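Local coordinates for protein VP35 (Myotis lucifugus, PDB 6DKU) that is a bat-genome homolog of filoviral VP35 whose interferon inhibitory domain probably antagonises interferon responses as in its viral relatives, at residues R53-G58 with H62-S67. The protein carries 1 engineered substitution. Sequence-based numbering, arbitrary orientation.
Sequences RELMDG and HAAIIS. Unlike the reference sequence in segment 53-58: Met56 (reference Thr).
Glu54 and Ala64 face each other where two consecutive helices, 41-56 and 61-71, form a helical hairpin in the helical part of the VP35 interferon inhibitory domain. The pair illustrates how a small residue lets two helices come together: their CA atoms lie 5.4 Å apart, and the first side-chain carbon of the glutamate rests on the alanine methyl, with CB of Glu54 3.7 Å from CB of Ala64. Beyond that carbon the acid turns away from the methyl. CG stands anti to the carbonyl carbon, and the chain then bends at chi2 (-69°), bringing the carboxylate to Ser67, one helical turn after Ala64. There the hydroxyl OG of Ser67 donates to OE2 of Glu54 over 2.6 Å. The hydroxyl meets OE2 on the anti side of the carboxylate, 32° out of its plane. Ser67 itself puts OG anti to its backbone N (chi1 169°), which swings the hydroxyl toward the first helix. The same hydroxyl is also hydrogen-bonded to NE2 of His50, one turn back along helix 41-56, while OE2 forms a salt bridge with Arg71; the buried acid is thus held by a neutral and a charged partner, which would probably favour its ionised form. Leu55 adds a looser apolar edge: the CD2 branch approaches CB of Ala64 at 4.3 Å, and its side chain also touches Tyr19, whereas Phe51 packs on the same alanine from the preceding turn of helix 41-56. The chain then turns between helices 41-56 and 61-71. Gly58 is the first residue to leave helical backbone angles, and with two bonds back into the last turn it forms a Schellman motif. With phi at 99°, a conformation suited to glycine, Gly58 directs its N to the carbonyl O of Leu55, 2.9 Å away.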
ATOM      1  N   ARG A  53     -12.832 -10.637  -4.734  1.00 67.50           N
ATOM      2  CA  ARG A  53     -13.474 -11.624  -3.869  1.00 63.70           C
ATOM      3  C   ARG A  53     -14.078 -10.944  -2.649  1.00 66.15           C
ATOM      4  O   ARG A  53     -15.239 -11.186  -2.296  1.00 57.60           O
ATOM      5  CB  ARG A  53     -12.463 -12.691  -3.441  1.00 62.66           C
ATOM      6  CG  ARG A  53     -12.413 -13.927  -4.328  1.00 82.01           C
ATOM      7  CD  ARG A  53     -11.537 -15.023  -3.706  1.00 97.89           C
ATOM      8  NE  ARG A  53     -10.133 -14.619  -3.569  1.00 94.84           N
ATOM      9  CZ  ARG A  53      -9.183 -14.872  -4.468  1.00 86.41           C
ATOM     10  NH1 ARG A  53      -9.476 -15.535  -5.583  1.00 79.66           N
ATOM     11  NH2 ARG A  53      -7.936 -14.460  -4.252  1.00 82.01           N
ATOM     12  N   GLU A  54     -13.303 -10.070  -2.002  1.00 60.07           N
ATOM     13  CA  GLU A  54     -13.772  -9.448  -0.770  1.00 58.66           C
ATOM     14  C   GLU A  54     -14.932  -8.494  -1.037  1.00 65.74           C
ATOM     15  O   GLU A  54     -15.901  -8.465  -0.267  1.00 65.13           O
ATOM     16  CB  GLU A  54     -12.611  -8.747  -0.062  1.00 51.29           C
ATOM     17  CG  GLU A  54     -11.439  -9.672   0.288  1.00 61.28           C
ATOM     18  CD  GLU A  54     -11.775 -10.680   1.385  1.00 73.22           C
ATOM     19  OE1 GLU A  54     -12.514 -11.648   1.112  1.00 86.48           O
ATOM     20  OE2 GLU A  54     -11.301 -10.507   2.527  1.00 83.06           O
ATOM     21  N   LEU A  55     -14.881  -7.741  -2.144  1.00 52.15           N
ATOM     22  CA  LEU A  55     -16.046  -6.944  -2.523  1.00 60.77           C
ATOM     23  C   LEU A  55     -17.257  -7.824  -2.810  1.00 61.04           C
ATOM     24  O   LEU A  55     -18.384  -7.481  -2.439  1.00 55.99           O
ATOM     25  CB  LEU A  55     -15.745  -6.079  -3.738  1.00 46.36           C
ATOM     26  CG  LEU A  55     -14.654  -5.031  -3.584  1.00 49.16           C
ATOM     27  CD1 LEU A  55     -14.560  -4.202  -4.860  1.00 42.86           C
ATOM     28  CD2 LEU A  55     -14.963  -4.180  -2.387  1.00 43.24           C
ATOM     29  N   MET A  56     -17.044  -8.958  -3.478  1.00 63.42           N
ATOM     30  CA  MET A  56     -18.140  -9.894  -3.713  1.00 75.41           C
ATOM     31  C   MET A  56     -18.750 -10.354  -2.399  1.00 73.92           C
ATOM     32  O   MET A  56     -19.971 -10.506  -2.289  1.00 72.17           O
ATOM     33  CB  MET A  56     -17.635 -11.092  -4.512  1.00 86.77           C
ATOM     34  CG  MET A  56     -18.706 -11.813  -5.283  1.00104.91           C
ATOM     35  SD  MET A  56     -19.071 -10.993  -6.845  1.00124.73           S
ATOM     36  CE  MET A  56     -17.440 -10.479  -7.389  1.00105.80           C
ATOM     37  N   ASP A  57     -17.910 -10.572  -1.389  1.00 59.16           N
ATOM     38  CA  ASP A  57     -18.385 -10.965  -0.074  1.00 62.19           C
ATOM     39  C   ASP A  57     -19.046  -9.815   0.675  1.00 77.18           C
ATOM     40  O   ASP A  57     -19.630 -10.043   1.739  1.00 65.48           O
ATOM     41  CB  ASP A  57     -17.217 -11.532   0.732  1.00 71.13           C
ATOM     42  CG  ASP A  57     -17.662 -12.475   1.827  1.00 92.62           C
ATOM     43  OD1 ASP A  57     -18.837 -12.906   1.819  1.00106.63           O
ATOM     44  OD2 ASP A  57     -16.832 -12.773   2.710  1.00101.51           O
ATOM     45  N   GLY A  58     -18.982  -8.593   0.146  1.00 67.85           N
ATOM     46  CA  GLY A  58     -19.652  -7.462   0.747  1.00 71.24           C
ATOM     47  C   GLY A  58     -18.771  -6.569   1.588  1.00 63.04           C
ATOM     48  O   GLY A  58     -19.285  -5.638   2.219  1.00 62.30           O
ATOM     49  N   HIS A  62     -12.031  -0.343   1.477  1.00 45.62           N
ATOM     50  CA  HIS A  62     -10.994  -0.177   2.491  1.00 48.70           C
ATOM     51  C   HIS A  62     -10.648  -1.507   3.138  1.00 48.58           C
ATOM     52  O   HIS A  62      -9.470  -1.891   3.227  1.00 56.60           O
ATOM     53  CB  HIS A  62     -11.452   0.823   3.553  1.00 59.45           C
ATOM     54  CG  HIS A  62     -11.832   2.160   3.002  1.00 58.31           C
ATOM     55  ND1 HIS A  62     -12.978   2.365   2.263  1.00 61.16           N
ATOM     56  CD2 HIS A  62     -11.219   3.363   3.089  1.00 53.66           C
ATOM     57  CE1 HIS A  62     -13.049   3.637   1.910  1.00 52.84           C
ATOM     58  NE2 HIS A  62     -11.995   4.264   2.398  1.00 57.97           N
ATOM     59  N   ALA A  63     -11.677  -2.224   3.602  1.00 48.20           N
ATOM     60  CA  ALA A  63     -11.454  -3.532   4.207  1.00 50.96           C
ATOM     61  C   ALA A  63     -10.750  -4.461   3.237  1.00 45.95           C
ATOM     62  O   ALA A  63      -9.784  -5.127   3.609  1.00 56.85           O
ATOM     63  CB  ALA A  63     -12.775  -4.149   4.670  1.00 43.77           C
ATOM     64  N   ALA A  64     -11.209  -4.507   1.984  1.00 53.07           N
ATOM     65  CA  ALA A  64     -10.607  -5.409   1.004  1.00 53.81           C
ATOM     66  C   ALA A  64      -9.127  -5.112   0.815  1.00 47.56           C
ATOM     67  O   ALA A  64      -8.297  -6.034   0.800  1.00 54.46           O
ATOM     68  CB  ALA A  64     -11.348  -5.301  -0.329  1.00 46.73           C
ATOM     69  N   ILE A  65      -8.783  -3.827   0.670  1.00 46.27           N
ATOM     70  CA  ILE A  65      -7.387  -3.421   0.512  1.00 46.61           C
ATOM     71  C   ILE A  65      -6.549  -3.914   1.685  1.00 54.49           C
ATOM     72  O   ILE A  65      -5.486  -4.516   1.494  1.00 68.57           O
ATOM     73  CB  ILE A  65      -7.293  -1.895   0.353  1.00 44.15           C
ATOM     74  CG1 ILE A  65      -7.827  -1.468  -1.011  1.00 40.20           C
ATOM     75  CG2 ILE A  65      -5.869  -1.418   0.548  1.00 39.42           C
ATOM     76  CD1 ILE A  65      -8.195   0.004  -1.055  1.00 46.77           C
ATOM     77  N   ILE A  66      -7.016  -3.680   2.918  1.00 51.92           N
ATOM     78  CA  ILE A  66      -6.280  -4.203   4.074  1.00 53.09           C
ATOM     79  C   ILE A  66      -6.219  -5.731   4.032  1.00 54.16           C
ATOM     80  O   ILE A  66      -5.221  -6.354   4.441  1.00 59.35           O
ATOM     81  CB  ILE A  66      -6.927  -3.681   5.376  1.00 46.27           C
ATOM     82  CG1 ILE A  66      -6.583  -2.201   5.594  1.00 45.08           C
ATOM     83  CG2 ILE A  66      -6.491  -4.510   6.569  1.00 44.35           C
ATOM     84  CD1 ILE A  66      -7.266  -1.569   6.799  1.00 39.69           C
ATOM     85  N   SER A  67      -7.270  -6.352   3.501  1.00 56.26           N
ATOM     86  CA  SER A  67      -7.380  -7.800   3.478  1.00 47.70           C
ATOM     87  C   SER A  67      -6.333  -8.415   2.570  1.00 58.46           C
ATOM     88  O   SER A  67      -5.925  -9.559   2.798  1.00 64.07           O
ATOM     89  CB  SER A  67      -8.788  -8.207   3.033  1.00 58.36           C
ATOM     90  OG  SER A  67      -8.875  -9.594   2.748  1.00 71.37           O
TER